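Local coordinates for A223 penton protein C-terminal domain-containing protein (Sulfolobus turreted icosahedral virus, PDB 4IL7) that probably serves as a structural penton protein of the viral capsid, this chain being its C-terminal domain with a partial jelly-roll fold, at residues Thr115-Ser120 against Gly139-Asn144. The protein carries 1 engineered substitution. Sequence-based numbering, arbitrary orientation.
Sequences TLTIGS and GTQITN
A classic beta bulge sets two residues, Thr143 and Asn144, opposite the single Thr115 and interrupts an otherwise regular antiparallel ladder. The evidence is in the bonding: Thr115 N donates to Asn144 O at 2.9 Å, whereas Thr115 O accepts from Thr143 N, one residue earlier, over a more bent N-H...O angle of 146°. In both bonds the donor is tilted out of the carbonyl plane. Beyond the bulge the pairing is regular: Thr117 and Gln141 exchange two in-plane bonds, the straighter one from Gln141 N to Thr117 O (2.8 Å, 172°). At the bulge the Thr143 side chain lies beside Thr115 and Thr117. In the conformer described, one of two modelled, its OG1 lies between the backbone N and the carbonyl carbon (chi1 61°), near CG2 of Thr115, while its CG2 meets CG2 of Thr117 at 3.6 Å, the two side chains crossing nearly at right angles. On the face bearing Leu116 and Ile142 the contact is apolar: their side chains lie side by side, Leu116 CD2 to Ile142 CG1 3.8 Å, and the Thr140 CG2 methyl touches Leu116 CB. Past the last paired residues, a water accepts from Gly119 N and donates to Gly139 O. In the jelly-roll-like sandwich, 110-118 and 141-147 are the inner strands of one sheet, flanked by 121-128 and 86-92; Leu116 reaches Ile134 and Val136 of strand 130-136 in the other sheet.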
loop_
_atom_site.group_PDB
_atom_site.type_symbol
_atom_site.label_atom_id
_atom_site.label_comp_id
_atom_site.label_asym_id
_atom_site.label_seq_id
_atom_site.Cartn_x
_atom_site.Cartn_y
_atom_site.Cartn_z
ATOM N N THR A 115 -1.178 -6.387 2.985
ATOM C CA THR A 115 -0.529 -7.649 2.745
ATOM C C THR A 115 0.100 -7.680 1.401
ATOM O O THR A 115 -0.552 -7.295 0.393
ATOM C CB THR A 115 -1.516 -8.805 2.847
ATOM O OG1 THR A 115 -2.150 -8.777 4.120
ATOM C CG2 THR A 115 -0.863 -10.168 2.661
ATOM N N LEU A 116 1.347 -8.069 1.309
ATOM C CA LEU A 116 2.126 -8.207 0.103
ATOM C C LEU A 116 2.576 -9.616 -0.109
ATOM O O LEU A 116 2.899 -10.312 0.891
ATOM C CB LEU A 116 3.381 -7.343 0.134
ATOM C CG LEU A 116 3.217 -5.849 0.433
ATOM C CD1 LEU A 116 4.528 -5.099 0.384
ATOM C CD2 LEU A 116 2.244 -5.179 -0.507
ATOM N N THR A 117 2.706 -10.087 -1.323
ATOM C CA THR A 117 3.237 -11.396 -1.617
ATOM C C THR A 117 4.307 -11.298 -2.659
ATOM O O THR A 117 4.141 -10.581 -3.644
ATOM C CB THR A 117 2.120 -12.359 -1.994
ATOM O OG1 THR A 117 1.610 -12.075 -3.320
ATOM C CG2 THR A 117 1.036 -12.403 -1.053
ATOM N N ILE A 118 5.409 -12.015 -2.498
ATOM C CA ILE A 118 6.465 -12.055 -3.490
ATOM C C ILE A 118 6.891 -13.505 -3.528
ATOM O O ILE A 118 7.318 -14.090 -2.510
ATOM C CB ILE A 118 7.626 -11.082 -3.169
ATOM C CG1 ILE A 118 8.767 -11.218 -4.168
ATOM C CG2 ILE A 118 8.197 -11.211 -1.762
ATOM C CD1 ILE A 118 8.412 -10.846 -5.605
ATOM N N GLY A 119 6.768 -14.166 -4.655
ATOM C CA GLY A 119 7.134 -15.563 -4.755
ATOM C C GLY A 119 6.344 -16.379 -3.742
ATOM O O GLY A 119 5.146 -16.335 -3.684
ATOM N N SER A 120 7.063 -17.081 -2.876
ATOM C CA SER A 120 6.505 -17.932 -1.859
ATOM C C SER A 120 6.409 -17.266 -0.474
ATOM O O SER A 120 6.063 -17.922 0.483
ATOM C CB SER A 120 7.301 -19.234 -1.824
ATOM O OG SER A 120 8.691 -18.981 -1.671
ATOM N N GLY A 139 7.487 -7.358 -9.224
ATOM C CA GLY A 139 6.521 -8.438 -9.287
ATOM C C GLY A 139 5.835 -8.739 -7.962
ATOM O O GLY A 139 4.922 -9.560 -7.913
ATOM N N THR A 140 6.227 -8.028 -6.884
ATOM C CA THR A 140 5.506 -8.139 -5.610
ATOM C C THR A 140 4.039 -7.798 -5.839
ATOM O O THR A 140 3.729 -6.864 -6.606
ATOM C CB THR A 140 6.143 -7.199 -4.561
ATOM O OG1 THR A 140 7.490 -7.623 -4.338
ATOM C CG2 THR A 140 5.401 -7.243 -3.233
ATOM N N GLN A 141 3.112 -8.523 -5.252
ATOM C CA GLN A 141 1.701 -8.261 -5.350
ATOM C C GLN A 141 1.181 -7.626 -4.099
ATOM O O GLN A 141 1.524 -8.002 -2.988
ATOM C CB GLN A 141 1.000 -9.574 -5.533
ATOM C CG GLN A 141 1.396 -10.287 -6.834
ATOM C CD GLN A 141 0.832 -9.668 -8.030
ATOM O OE1 GLN A 141 1.575 -9.199 -8.875
ATOM N NE2 GLN A 141 -0.487 -9.683 -8.135
ATOM N N ILE A 142 0.303 -6.652 -4.256
ATOM C CA ILE A 142 -0.513 -6.109 -3.156
ATOM C C ILE A 142 -1.781 -6.908 -3.141
ATOM O O ILE A 142 -2.643 -6.793 -4.055
ATOM C CB ILE A 142 -0.849 -4.626 -3.388
ATOM C CG1 ILE A 142 0.417 -3.820 -3.532
ATOM C CG2 ILE A 142 -1.721 -4.115 -2.239
ATOM C CD1 ILE A 142 0.174 -2.350 -3.882
ATOM N N THR A 143 -1.942 -7.834 -2.203
ATOM C CA THR A 143 -3.121 -8.694 -2.205
ATOM C C THR A 143 -4.292 -8.209 -1.364
ATOM O O THR A 143 -5.413 -8.577 -1.605
ATOM C CB THR A 143 -2.727 -10.124 -1.782
ATOM O OG1 THR A 143 -2.199 -10.004 -0.446
ATOM C CG2 THR A 143 -1.584 -10.587 -2.680
ATOM N N ASN A 144 -4.042 -7.422 -0.328
ATOM C CA ASN A 144 -5.141 -6.949 0.524
ATOM C C ASN A 144 -4.705 -5.661 1.213
ATOM O O ASN A 144 -3.527 -5.510 1.536
ATOM C CB ASN A 144 -5.561 -7.954 1.634
ATOM C CG ASN A 144 -6.676 -7.415 2.577
ATOM O OD1 ASN A 144 -6.381 -6.770 3.629
ATOM N ND2 ASN A 144 -7.922 -7.619 2.214
HETATM O O HOH W 1 5.407 -12.469 -6.769
#